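Local coordinates for uncharacterized hypothetical protein (Parabacteroides merdae, PDB 4EI0) that is of unknown function, belongs to the DUF4466 family, and is built mainly of antiparallel beta-sheets, at residues Ser167-Gly172 / Gly287-Tyr292; Tyr197-Lys202 / Ala298-Val303; Leu240-Leu245 / Lys252-Leu257. One frame throughout, in Å; residues are numbered along the deposited sequence.

Contact 1. Residues Ser167-Gly172 / Gly287-Tyr292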
ATOM      1  N   SER B 167      26.068  -8.110 -41.305  1.00 49.43           N
ATOM      2  CA  SER B 167      25.391  -9.322 -41.800  1.00 43.42           C
ATOM      3  C   SER B 167      24.026  -9.460 -41.153  1.00 40.15           C
ATOM      4  O   SER B 167      23.891  -9.469 -39.920  1.00 43.65           O
ATOM      5  CB  SER B 167      26.193 -10.579 -41.487  1.00 45.58           C
ATOM      6  OG  SER B 167      25.533 -11.734 -41.998  1.00 48.58           O
ATOM      7  N   PHE B 168      23.008  -9.634 -41.987  1.00 45.61           N
ATOM      8  CA  PHE B 168      21.659  -9.904 -41.524  1.00 43.46           C
ATOM      9  C   PHE B 168      21.335 -11.383 -41.662  1.00 45.62           C
ATOM     10  O   PHE B 168      20.165 -11.735 -41.630  1.00 43.93           O
ATOM     11  CB  PHE B 168      20.626  -9.077 -42.356  1.00 49.15           C
ATOM     12  CG  PHE B 168      20.875  -7.596 -42.327  1.00 44.89           C
ATOM     13  CD1 PHE B 168      20.456  -6.817 -41.255  1.00 43.80           C
ATOM     14  CD2 PHE B 168      21.567  -6.995 -43.336  1.00 41.58           C
ATOM     15  CE1 PHE B 168      20.702  -5.471 -41.231  1.00 41.47           C
ATOM     16  CE2 PHE B 168      21.834  -5.653 -43.313  1.00 45.13           C
ATOM     17  CZ  PHE B 168      21.407  -4.889 -42.273  1.00 43.81           C
ATOM     18  N   LEU B 169      22.343 -12.261 -41.714  1.00 52.01           N
ATOM     19  CA  LEU B 169      22.094 -13.694 -42.021  1.00 44.26           C
ATOM     20  C   LEU B 169      22.271 -14.670 -40.893  1.00 55.08           C
ATOM     21  O   LEU B 169      21.997 -15.840 -41.070  1.00 46.27           O
ATOM     22  CB  LEU B 169      22.972 -14.139 -43.226  1.00 56.96           C
ATOM     23  CG  LEU B 169      22.822 -13.243 -44.500  1.00 60.04           C
ATOM     24  CD1 LEU B 169      23.673 -13.613 -45.723  1.00 61.08           C
ATOM     25  CD2 LEU B 169      21.338 -13.221 -44.893  1.00 54.09           C
ATOM     26  N   ASN B 170      22.710 -14.229 -39.722  1.00 45.16           N
ATOM     27  CA  ASN B 170      22.972 -15.145 -38.669  1.00 42.41           C
ATOM     28  C   ASN B 170      21.672 -15.545 -37.950  1.00 47.88           C
ATOM     29  O   ASN B 170      20.791 -14.717 -37.720  1.00 50.07           O
ATOM     30  CB  ASN B 170      23.962 -14.539 -37.663  1.00 46.29           C
ATOM     31  CG  ASN B 170      25.387 -14.503 -38.156  1.00 43.59           C
ATOM     32  OD1 ASN B 170      25.747 -15.070 -39.191  1.00 54.96           O
ATOM     33  ND2 ASN B 170      26.225 -13.824 -37.404  1.00 54.15           N
ATOM     34  N   GLU B 171      21.581 -16.806 -37.523  1.00 41.47           N
ATOM     35  CA  GLU B 171      20.436 -17.312 -36.749  1.00 49.92           C
ATOM     36  C   GLU B 171      20.249 -16.503 -35.466  1.00 44.27           C
ATOM     37  O   GLU B 171      21.199 -16.278 -34.699  1.00 51.11           O
ATOM     38  CB  GLU B 171      20.631 -18.733 -36.192  1.00 65.55           C
ATOM     39  CG  GLU B 171      20.954 -19.968 -36.961  1.00 86.92           C
ATOM     40  CD  GLU B 171      20.897 -21.116 -35.935  1.00 78.29           C
ATOM     41  OE1 GLU B 171      21.926 -21.501 -35.280  1.00 51.91           O
ATOM     42  OE2 GLU B 171      19.755 -21.564 -35.714  1.00 51.59           O
ATOM     43  N   GLY B 172      19.026 -16.123 -35.190  1.00 50.66           N
ATOM     44  CA  GLY B 172      18.721 -15.449 -33.928  1.00 51.35           C
ATOM     45  C   GLY B 172      19.376 -14.114 -33.696  1.00 54.44           C
ATOM     46  O   GLY B 172      19.270 -13.596 -32.603  1.00 51.50           O
ATOM     47  N   GLY B 287      16.156 -12.194 -50.880  1.00 57.56           N
ATOM     48  CA  GLY B 287      14.776 -11.945 -50.405  1.00 53.70           C
ATOM     49  C   GLY B 287      14.432 -12.660 -49.099  1.00 51.41           C
ATOM     50  O   GLY B 287      13.307 -12.583 -48.621  1.00 49.82           O
ATOM     51  N   LYS B 288      15.420 -13.310 -48.493  1.00 45.95           N
ATOM     52  CA  LYS B 288      15.200 -14.121 -47.312  1.00 51.62           C
ATOM     53  C   LYS B 288      14.819 -13.293 -46.091  1.00 47.41           C
ATOM     54  O   LYS B 288      13.921 -13.677 -45.336  1.00 46.63           O
ATOM     55  CB  LYS B 288      16.442 -14.961 -47.017  1.00 53.05           C
ATOM     56  CG  LYS B 288      16.285 -15.990 -45.910  1.00 64.88           C
ATOM     57  CD  LYS B 288      17.117 -17.252 -46.186  1.00 87.66           C
ATOM     58  CE  LYS B 288      16.958 -18.335 -45.118  1.00 89.90           C
ATOM     59  NZ  LYS B 288      17.760 -17.975 -43.911  1.00 78.67           N
ATOM     60  N   TYR B 289      15.474 -12.157 -45.901  1.00 41.49           N
ATOM     61  CA  TYR B 289      15.208 -11.310 -44.740  1.00 43.55           C
ATOM     62  C   TYR B 289      14.979  -9.856 -45.182  1.00 41.93           C
ATOM     63  O   TYR B 289      15.572  -9.391 -46.167  1.00 40.76           O
ATOM     64  CB  TYR B 289      16.392 -11.342 -43.762  1.00 48.73           C
ATOM     65  CG  TYR B 289      16.704 -12.666 -43.042  1.00 47.27           C
ATOM     66  CD1 TYR B 289      16.026 -13.041 -41.884  1.00 45.03           C
ATOM     67  CD2 TYR B 289      17.721 -13.511 -43.501  1.00 51.93           C
ATOM     68  CE1 TYR B 289      16.330 -14.237 -41.231  1.00 49.19           C
ATOM     69  CE2 TYR B 289      18.028 -14.712 -42.858  1.00 58.39           C
ATOM     70  CZ  TYR B 289      17.328 -15.071 -41.726  1.00 48.18           C
ATOM     71  OH  TYR B 289      17.671 -16.237 -41.102  1.00 78.14           O
ATOM     72  N   ARG B 290      14.110  -9.168 -44.436  1.00 37.77           N
ATOM     73  CA  ARG B 290      14.027  -7.735 -44.444  1.00 39.05           C
ATOM     74  C   ARG B 290      14.421  -7.213 -43.095  1.00 45.14           C
ATOM     75  O   ARG B 290      14.319  -7.929 -42.102  1.00 42.54           O
ATOM     76  CB  ARG B 290      12.634  -7.296 -44.786  1.00 42.31           C
ATOM     77  CG  ARG B 290      12.375  -7.399 -46.254  1.00 49.56           C
ATOM     78  CD  ARG B 290      10.924  -7.059 -46.535  1.00 49.63           C
ATOM     79  NE  ARG B 290      10.722  -7.147 -47.950  1.00 47.79           N
ATOM     80  CZ  ARG B 290       9.596  -6.817 -48.558  1.00 61.68           C
ATOM     81  NH1 ARG B 290       8.510  -6.389 -47.896  1.00 62.75           N
ATOM     82  NH2 ARG B 290       9.571  -6.934 -49.861  1.00 55.89           N
ATOM     83  N   ALA B 291      14.900  -5.981 -43.042  1.00 42.69           N
ATOM     84  CA  ALA B 291      15.339  -5.433 -41.749  1.00 39.57           C
ATOM     85  C   ALA B 291      15.144  -3.929 -41.784  1.00 43.57           C
ATOM     86  O   ALA B 291      15.007  -3.326 -42.867  1.00 40.93           O
ATOM     87  CB  ALA B 291      16.798  -5.765 -41.506  1.00 36.08           C
ATOM     88  N   TYR B 292      15.164  -3.324 -40.607  1.00 41.25           N
ATOM     89  CA  TYR B 292      15.191  -1.880 -40.478  1.00 37.26           C
ATOM     90  C   TYR B 292      16.371  -1.578 -39.583  1.00 34.89           C
ATOM     91  O   TYR B 292      16.434  -2.062 -38.423  1.00 38.65           O
ATOM     92  CB  TYR B 292      13.867  -1.320 -39.874  1.00 41.81           C
ATOM     93  CG  TYR B 292      13.896   0.178 -39.668  1.00 43.84           C
ATOM     94  CD1 TYR B 292      13.980   1.032 -40.761  1.00 44.45           C
ATOM     95  CD2 TYR B 292      13.889   0.739 -38.412  1.00 41.31           C
ATOM     96  CE1 TYR B 292      14.046   2.407 -40.614  1.00 47.07           C
ATOM     97  CE2 TYR B 292      13.934   2.138 -38.254  1.00 45.13           C
ATOM     98  CZ  TYR B 292      14.063   2.956 -39.346  1.00 46.49           C
ATOM     99  OH  TYR B 292      14.080   4.338 -39.227  1.00 51.62           O
TER

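Contact 2. Residues Tyr197-Lys202 / Ala298-Val303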
ATOM      1  N   TYR B 197      29.680  -0.491 -44.104  1.00 46.60           N
ATOM      2  CA  TYR B 197      29.703   0.893 -43.646  1.00 46.76           C
ATOM      3  C   TYR B 197      31.053   1.504 -43.913  1.00 54.30           C
ATOM      4  O   TYR B 197      32.073   0.837 -43.785  1.00 52.20           O
ATOM      5  CB  TYR B 197      29.438   0.924 -42.164  1.00 46.57           C
ATOM      6  CG  TYR B 197      29.821   2.205 -41.538  1.00 52.85           C
ATOM      7  CD1 TYR B 197      28.940   3.286 -41.566  1.00 58.92           C
ATOM      8  CD2 TYR B 197      31.046   2.364 -40.925  1.00 55.35           C
ATOM      9  CE1 TYR B 197      29.267   4.495 -41.002  1.00 57.37           C
ATOM     10  CE2 TYR B 197      31.398   3.593 -40.350  1.00 65.55           C
ATOM     11  CZ  TYR B 197      30.502   4.655 -40.393  1.00 65.52           C
ATOM     12  OH  TYR B 197      30.785   5.852 -39.804  1.00 53.43           O
ATOM     13  N   ALA B 198      31.055   2.778 -44.279  1.00 57.63           N
ATOM     14  CA  ALA B 198      32.263   3.568 -44.333  1.00 56.04           C
ATOM     15  C   ALA B 198      31.923   5.002 -43.964  1.00 63.47           C
ATOM     16  O   ALA B 198      30.866   5.473 -44.325  1.00 53.52           O
ATOM     17  CB  ALA B 198      32.817   3.539 -45.732  1.00 58.98           C
ATOM     18  N   TYR B 199      32.832   5.706 -43.301  1.00 67.86           N
ATOM     19  CA  TYR B 199      32.723   7.154 -43.116  1.00 57.12           C
ATOM     20  C   TYR B 199      33.682   7.857 -44.026  1.00 67.91           C
ATOM     21  O   TYR B 199      34.825   7.520 -44.047  1.00 70.04           O
ATOM     22  CB  TYR B 199      33.106   7.530 -41.702  1.00 62.61           C
ATOM     23  CG  TYR B 199      33.103   9.023 -41.449  1.00 65.06           C
ATOM     24  CD1 TYR B 199      31.899   9.721 -41.344  1.00 66.53           C
ATOM     25  CD2 TYR B 199      34.284   9.727 -41.264  1.00 68.26           C
ATOM     26  CE1 TYR B 199      31.878  11.086 -41.083  1.00 72.21           C
ATOM     27  CE2 TYR B 199      34.275  11.105 -41.001  1.00 73.96           C
ATOM     28  CZ  TYR B 199      33.074  11.774 -40.914  1.00 68.85           C
ATOM     29  OH  TYR B 199      33.033  13.112 -40.681  1.00 75.51           O
ATOM     30  N   SER B 200      33.236   8.861 -44.756  1.00 59.63           N
ATOM     31  CA  SER B 200      34.135   9.682 -45.566  1.00 67.11           C
ATOM     32  C   SER B 200      34.124  11.100 -45.004  1.00 61.65           C
ATOM     33  O   SER B 200      33.108  11.586 -44.491  1.00 68.17           O
ATOM     34  CB  SER B 200      33.701   9.678 -47.035  1.00 63.10           C
ATOM     35  OG  SER B 200      34.260  10.744 -47.769  1.00 66.60           O
ATOM     36  N   GLU B 201      35.261  11.761 -45.052  1.00 65.78           N
ATOM     37  CA  GLU B 201      35.322  13.149 -44.592  1.00 72.32           C
ATOM     38  C   GLU B 201      34.778  14.167 -45.612  1.00 75.64           C
ATOM     39  O   GLU B 201      34.650  15.349 -45.281  1.00 81.88           O
ATOM     40  CB  GLU B 201      36.735  13.504 -44.118  1.00 82.88           C
ATOM     41  CG  GLU B 201      36.917  13.122 -42.656  1.00 85.85           C
ATOM     42  CD  GLU B 201      38.339  13.282 -42.171  1.00105.35           C
ATOM     43  OE1 GLU B 201      38.983  14.311 -42.490  1.00103.33           O
ATOM     44  OE2 GLU B 201      38.803  12.377 -41.449  1.00104.86           O
ATOM     45  N   LYS B 202      34.483  13.711 -46.837  1.00 82.14           N
ATOM     46  CA  LYS B 202      33.705  14.489 -47.815  1.00 80.18           C
ATOM     47  C   LYS B 202      32.264  14.448 -47.280  1.00 94.08           C
ATOM     48  O   LYS B 202      31.695  13.360 -47.211  1.00 80.65           O
ATOM     49  CB  LYS B 202      33.817  13.821 -49.195  1.00 73.76           C
ATOM     50  N   ALA B 298      25.639   9.108 -34.166  1.00 48.90           N
ATOM     51  CA  ALA B 298      26.706   9.035 -35.149  1.00 52.94           C
ATOM     52  C   ALA B 298      27.667  10.195 -34.955  1.00 61.55           C
ATOM     53  O   ALA B 298      27.240  11.328 -34.931  1.00 72.94           O
ATOM     54  CB  ALA B 298      26.165   9.040 -36.593  1.00 55.76           C
ATOM     55  N   SER B 299      28.949   9.894 -34.795  1.00 64.61           N
ATOM     56  CA  SER B 299      30.035  10.896 -34.742  1.00 66.79           C
ATOM     57  C   SER B 299      31.076  10.460 -35.760  1.00 68.01           C
ATOM     58  O   SER B 299      30.960   9.371 -36.306  1.00 61.74           O
ATOM     59  CB  SER B 299      30.650  10.926 -33.345  1.00 64.86           C
ATOM     60  OG  SER B 299      31.266   9.689 -33.029  1.00 73.31           O
ATOM     61  N   ALA B 300      32.107  11.269 -36.006  1.00 69.99           N
ATOM     62  CA  ALA B 300      33.164  10.889 -36.935  1.00 66.11           C
ATOM     63  C   ALA B 300      33.738   9.514 -36.608  1.00 66.52           C
ATOM     64  O   ALA B 300      34.050   8.761 -37.505  1.00 76.80           O
ATOM     65  CB  ALA B 300      34.292  11.937 -36.977  1.00 64.21           C
ATOM     66  N   SER B 301      33.847   9.179 -35.335  1.00 63.68           N
ATOM     67  CA  SER B 301      34.601   7.995 -34.936  1.00 79.08           C
ATOM     68  C   SER B 301      33.751   6.763 -34.555  1.00 74.54           C
ATOM     69  O   SER B 301      34.287   5.688 -34.344  1.00 72.61           O
ATOM     70  CB  SER B 301      35.540   8.383 -33.783  1.00 76.10           C
ATOM     71  OG  SER B 301      34.818   8.666 -32.598  1.00 72.01           O
ATOM     72  N   GLU B 302      32.438   6.912 -34.454  1.00 73.95           N
ATOM     73  CA  GLU B 302      31.576   5.790 -34.125  1.00 66.19           C
ATOM     74  C   GLU B 302      30.109   6.023 -34.547  1.00 60.14           C
ATOM     75  O   GLU B 302      29.560   7.099 -34.372  1.00 61.21           O
ATOM     76  CB  GLU B 302      31.628   5.507 -32.606  1.00 77.86           C
ATOM     77  CG  GLU B 302      30.847   4.255 -32.207  1.00 86.55           C
ATOM     78  CD  GLU B 302      30.904   3.893 -30.737  1.00 84.65           C
ATOM     79  OE1 GLU B 302      31.226   4.762 -29.901  1.00104.97           O
ATOM     80  OE2 GLU B 302      30.596   2.726 -30.426  1.00 86.93           O
ATOM     81  N   VAL B 303      29.449   4.975 -34.987  1.00 55.30           N
ATOM     82  CA  VAL B 303      28.010   4.970 -35.141  1.00 49.13           C
ATOM     83  C   VAL B 303      27.421   3.925 -34.263  1.00 49.61           C
ATOM     84  O   VAL B 303      27.968   2.850 -34.135  1.00 61.07           O
ATOM     85  CB  VAL B 303      27.704   4.710 -36.631  1.00 52.05           C
ATOM     86  CG1 VAL B 303      26.217   4.557 -36.876  1.00 49.23           C
ATOM     87  CG2 VAL B 303      28.299   5.850 -37.469  1.00 51.94           C
TER

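Contact 3. Residues Leu240-Leu245 / Lys252-Leu257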
ATOM      1  N   LEU B 240      12.244   8.134 -38.649  1.00 43.25           N
ATOM      2  CA  LEU B 240      11.300   7.043 -38.458  1.00 44.09           C
ATOM      3  C   LEU B 240      11.711   6.278 -37.217  1.00 49.21           C
ATOM      4  O   LEU B 240      12.650   5.490 -37.213  1.00 53.72           O
ATOM      5  CB  LEU B 240      11.208   6.094 -39.660  1.00 52.06           C
ATOM      6  CG  LEU B 240      10.297   4.877 -39.429  1.00 55.10           C
ATOM      7  CD1 LEU B 240       8.884   5.397 -39.288  1.00 59.50           C
ATOM      8  CD2 LEU B 240      10.337   3.867 -40.548  1.00 59.73           C
ATOM      9  N   GLN B 241      11.021   6.524 -36.129  1.00 50.66           N
ATOM     10  CA  GLN B 241      11.561   6.100 -34.857  1.00 58.87           C
ATOM     11  C   GLN B 241      10.707   4.932 -34.430  1.00 58.97           C
ATOM     12  O   GLN B 241       9.562   4.784 -34.820  1.00 56.42           O
ATOM     13  CB  GLN B 241      11.681   7.242 -33.825  1.00 65.49           C
ATOM     14  CG  GLN B 241      12.797   8.218 -34.234  1.00 71.04           C
ATOM     15  CD  GLN B 241      13.186   9.291 -33.207  1.00 80.69           C
ATOM     16  OE1 GLN B 241      14.340   9.363 -32.795  1.00 96.63           O
ATOM     17  NE2 GLN B 241      12.238  10.132 -32.810  1.00 62.26           N
ATOM     18  N   ASP B 242      11.319   4.043 -33.710  1.00 52.15           N
ATOM     19  CA  ASP B 242      10.629   2.912 -33.220  1.00 53.56           C
ATOM     20  C   ASP B 242      10.919   2.939 -31.725  1.00 54.84           C
ATOM     21  O   ASP B 242      12.068   3.143 -31.304  1.00 47.48           O
ATOM     22  CB  ASP B 242      11.186   1.688 -33.937  1.00 57.47           C
ATOM     23  CG  ASP B 242      10.674   0.395 -33.352  1.00 52.66           C
ATOM     24  OD1 ASP B 242      11.030   0.073 -32.212  1.00 50.46           O
ATOM     25  OD2 ASP B 242       9.875  -0.266 -34.036  1.00 52.09           O
ATOM     26  N   ARG B 243       9.891   2.763 -30.928  1.00 52.79           N
ATOM     27  CA  ARG B 243      10.039   2.935 -29.469  1.00 55.78           C
ATOM     28  C   ARG B 243      10.983   1.875 -28.874  1.00 50.59           C
ATOM     29  O   ARG B 243      11.748   2.159 -27.948  1.00 60.98           O
ATOM     30  CB  ARG B 243       8.660   2.863 -28.781  1.00 59.13           C
ATOM     31  CG  ARG B 243       8.395   3.817 -27.616  1.00 73.15           C
ATOM     32  CD  ARG B 243       9.586   3.992 -26.681  1.00 90.04           C
ATOM     33  NE  ARG B 243       9.210   4.620 -25.410  1.00118.22           N
ATOM     34  CZ  ARG B 243       9.973   4.637 -24.314  1.00128.70           C
ATOM     35  NH1 ARG B 243      11.161   4.032 -24.283  1.00122.98           N
ATOM     36  NH2 ARG B 243       9.529   5.251 -23.225  1.00131.08           N
ATOM     37  N   GLN B 244      10.980   0.682 -29.446  1.00 48.34           N
ATOM     38  CA  GLN B 244      11.864  -0.384 -28.964  1.00 45.63           C
ATOM     39  C   GLN B 244      13.280  -0.156 -29.403  1.00 48.89           C
ATOM     40  O   GLN B 244      14.210  -0.462 -28.692  1.00 47.70           O
ATOM     41  CB  GLN B 244      11.348  -1.763 -29.425  1.00 51.80           C
ATOM     42  CG  GLN B 244      10.037  -2.089 -28.782  1.00 52.60           C
ATOM     43  CD  GLN B 244       9.311  -3.288 -29.357  1.00 51.09           C
ATOM     44  OE1 GLN B 244       9.137  -3.423 -30.572  1.00 47.32           O
ATOM     45  NE2 GLN B 244       8.738  -4.089 -28.468  1.00 44.44           N
ATOM     46  N   LEU B 245      13.474   0.366 -30.609  1.00 49.69           N
ATOM     47  CA  LEU B 245      14.838   0.560 -31.089  1.00 47.86           C
ATOM     48  C   LEU B 245      15.521   1.831 -30.567  1.00 51.99           C
ATOM     49  O   LEU B 245      16.745   1.883 -30.522  1.00 45.76           O
ATOM     50  CB  LEU B 245      14.865   0.561 -32.634  1.00 48.23           C
ATOM     51  CG  LEU B 245      14.495  -0.743 -33.352  1.00 43.30           C
ATOM     52  CD1 LEU B 245      14.390  -0.429 -34.821  1.00 47.95           C
ATOM     53  CD2 LEU B 245      15.519  -1.810 -33.101  1.00 37.90           C
ATOM     54  N   LYS B 252       6.034   5.062 -32.393  1.00 63.59           N
ATOM     55  CA  LYS B 252       5.273   3.978 -32.873  1.00 67.75           C
ATOM     56  C   LYS B 252       6.197   2.758 -32.931  1.00 56.79           C
ATOM     57  O   LYS B 252       7.406   2.813 -32.625  1.00 55.33           O
ATOM     58  CB  LYS B 252       4.642   4.379 -34.210  1.00 80.21           C
ATOM     59  CG  LYS B 252       3.577   5.438 -34.012  1.00 86.20           C
ATOM     60  CD  LYS B 252       3.008   5.952 -35.322  1.00 86.83           C
ATOM     61  CE  LYS B 252       1.949   7.018 -35.035  1.00 88.46           C
ATOM     62  NZ  LYS B 252       2.544   8.384 -34.926  1.00 86.70           N
ATOM     63  N   PHE B 253       5.596   1.636 -33.272  1.00 51.98           N
ATOM     64  CA  PHE B 253       6.324   0.389 -33.322  1.00 53.49           C
ATOM     65  C   PHE B 253       6.250  -0.160 -34.742  1.00 43.53           C
ATOM     66  O   PHE B 253       5.178  -0.174 -35.360  1.00 49.86           O
ATOM     67  CB  PHE B 253       5.709  -0.622 -32.361  1.00 53.81           C
ATOM     68  CG  PHE B 253       5.684  -0.164 -30.921  1.00 53.61           C
ATOM     69  CD1 PHE B 253       4.608   0.519 -30.418  1.00 56.74           C
ATOM     70  CD2 PHE B 253       6.742  -0.433 -30.081  1.00 62.35           C
ATOM     71  CE1 PHE B 253       4.579   0.916 -29.097  1.00 55.33           C
ATOM     72  CE2 PHE B 253       6.735  -0.002 -28.757  1.00 56.00           C
ATOM     73  CZ  PHE B 253       5.642   0.669 -28.277  1.00 52.19           C
ATOM     74  N   ILE B 254       7.378  -0.647 -35.221  1.00 48.26           N
ATOM     75  CA  ILE B 254       7.419  -1.464 -36.428  1.00 46.53           C
ATOM     76  C   ILE B 254       7.091  -2.870 -36.007  1.00 41.57           C
ATOM     77  O   ILE B 254       7.736  -3.431 -35.090  1.00 43.91           O
ATOM     78  CB  ILE B 254       8.807  -1.434 -37.076  1.00 51.69           C
ATOM     79  CG1 ILE B 254       9.155   0.010 -37.475  1.00 51.40           C
ATOM     80  CG2 ILE B 254       8.902  -2.375 -38.280  1.00 43.12           C
ATOM     81  CD1 ILE B 254      10.642   0.153 -37.733  1.00 51.14           C
ATOM     82  N   ASP B 255       6.107  -3.449 -36.664  1.00 49.93           N
ATOM     83  CA  ASP B 255       5.676  -4.806 -36.333  0.50 49.22           C
ATOM     84  C   ASP B 255       5.839  -5.686 -37.579  1.00 50.31           C
ATOM     85  O   ASP B 255       6.298  -5.231 -38.672  1.00 47.79           O
ATOM     86  CB  ASP B 255       4.228  -4.812 -35.763  0.50 51.70           C
ATOM     87  CG  ASP B 255       3.893  -6.075 -34.918  0.50 48.89           C
ATOM     88  OD1 ASP B 255       4.692  -7.030 -34.848  0.50 47.18           O
ATOM     89  OD2 ASP B 255       2.786  -6.111 -34.344  0.50 60.06           O
ATOM     90  N   ASP B 256       5.491  -6.951 -37.425  1.00 46.24           N
ATOM     91  CA  ASP B 256       5.597  -7.907 -38.521  1.00 51.64           C
ATOM     92  C   ASP B 256       4.881  -7.434 -39.817  1.00 49.56           C
ATOM     93  O   ASP B 256       5.373  -7.630 -40.895  1.00 46.41           O
ATOM     94  CB  ASP B 256       5.027  -9.272 -38.100  1.00 51.89           C
ATOM     95  CG  ASP B 256       5.789  -9.926 -36.913  1.00 52.61           C
ATOM     96  OD1 ASP B 256       6.451  -9.247 -36.107  1.00 51.44           O
ATOM     97  OD2 ASP B 256       5.724 -11.176 -36.816  1.00 49.41           O
ATOM     98  N   LEU B 257       3.698  -6.861 -39.698  1.00 58.93           N
ATOM     99  CA  LEU B 257       2.907  -6.520 -40.885  1.00 58.13           C
ATOM    100  C   LEU B 257       3.610  -5.425 -41.722  1.00 58.42           C
ATOM    101  O   LEU B 257       3.567  -5.448 -42.944  1.00 59.05           O
ATOM    102  CB  LEU B 257       1.487  -6.092 -40.474  1.00 58.21           C
ATOM    103  CG  LEU B 257       0.577  -5.505 -41.579  1.00 59.98           C
ATOM    104  CD1 LEU B 257       0.228  -6.611 -42.577  1.00 60.09           C
ATOM    105  CD2 LEU B 257      -0.651  -4.805 -40.988  1.00 60.31           C
TER

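Contact 1. Residues Ser167-Gly172 / Gly287-Tyr292
Chi1 of -66° at Y289 and -57° at F168 sets each ring beside its own backbone N. In this position Y289 turns a ring face to the F168 carbonyl, and the F168 ring reaches A291. The contact links two antiparallel beta-sheets: the loop after strand 165-167 packs on the start of strand 289-299.

F168 O lies 3.6 Å above the Y289 ring plane, offset toward the rim on the CD2 side. No hydrogen bond crosses between the segments. The oxygen is not left without a donor, since R309 NH1 bonds both F168 O and N170 O. L169 meets the same tyrosine obliquely, its CD2 3.9 Å from Y289 CD2.

Two residues along the strand, A291 CB sits 3.8 Å from F168 CD1 and 3.9 Å from F168 CE1. V307 of the neighbouring strand 302-311 touches both F168 and A291. With an alanine in place of Y289, F168 O would probably lose the ring face beneath it and L169 CD2 its apolar neighbour, opening a gap between loop and strand.

The loop begins with an ST turn: L169 N donates to S167 OG at 3.2 Å.

Contact 2. Residues Tyr197-Lys202 / Ala298-Val303
Y199 lays one face of its ring over A300, at the turn of a beta-hairpin formed by strands 289-299 and 302-311. The tyrosine comes from the end of strand 195-199 in another antiparallel sheet. Its CB points toward the hairpin, and chi1 of 176° sends CG away from the backbone N. CG and CD2 then lie near A300 O, with CD2 at 3.9 Å from that oxygen. Further out, CZ is 4.1 Å from A300 CA. A300 CB stands above CE2, over the same face as A300 CA, and at the tip OH is 4.1 Å from A300 CB.

This is a CH-pi contact. A300 CA stands 4.3 Å from the centroid of the Y199 ring, 18° off the ring normal. The turn itself is closed by S299 N bonding E302 O at 2.9 Å, which leaves A300 and S301 at its corners.

H207 ties the two tyrosines together. Its ring meets that of Y199, and its ND1 is hydrogen-bonded to Y197 OH. V303 also touches H207. The V303 and Y197 side chains cross obliquely, and V303 CG2 does the touching, 3.9 Å from Y197 CZ and 3.4 Å from Y197 OH.

Contact 3. Residues Leu240-Leu245 / Lys252-Leu257
D242 takes the backbone N of I254 on its carboxylate and starts a short helix with the same group. It is the N-cap of helix 243-246, so the cap is tied directly to the chain leading into helix 256-261. The bond from I254 N to D242 OD2 is 2.8 Å long and nearly straight, with 172° at the hydrogen. The donor comes in nearly along the C-O axis. Chi1 of 171° puts CG opposite the backbone N of D242 and lets OD2 extend to I254. The I254 side chain lies close to the same oxygen: CB is 3.4 Å and CD1 3.8 Å from D242 OD2.

The other oxygen caps the helix. OD1 accepts from L245 N at 2.9 Å on its anti side, and more weakly from Q244 N. One carboxylate thus grips three backbone N-H groups.

A second link runs between the backbones. R243 N donates to K252 O at 3.0 Å, and D242 CA makes a CA-H...O contact of 3.3 Å with that same carbonyl.

The F253 ring packs beside these bonds. R243 CB meets CE2 of F253 at 3.5 Å. Q244 CG lies at the edge of the F253 ring, in its plane, and the Q244 amide is turned 83° from the ring plane.

The I254 side chain crosses D242 at about a right angle and packs against the sheet, on W281 and Y292. From strand 302-311, outside both segments, K308 NZ also meets the carboxylate, in a salt bridge with D242 OD2. This positive charge would probably help to keep D242 ionised. The same NZ draws both segments to its strand, with hydrogen bonds to Q244 OE1 and I254 O.

How the contacts relate
Contact 1 and contact 3 touch through Y292. Its OH probably bonds L240 O at 2.7 Å, and its CD2 packs 3.4 Å from I254 CD1. Their centres are about 17 Å apart. Contact 2 lies at the other end of strand 289-299 from contact 1, with centres about 24 Å and nearest atoms about 9 Å apart. It does not touch contact 3, whose nearest atoms are about 11 Å away. In sequence, the segments of contacts 1 and 2 alternate, and contact 3 is nested inside both loops. Contacts 1 and 2 both reach the sheet of strands 289-299 and 302-311, and contact 3 packs against it through Y292.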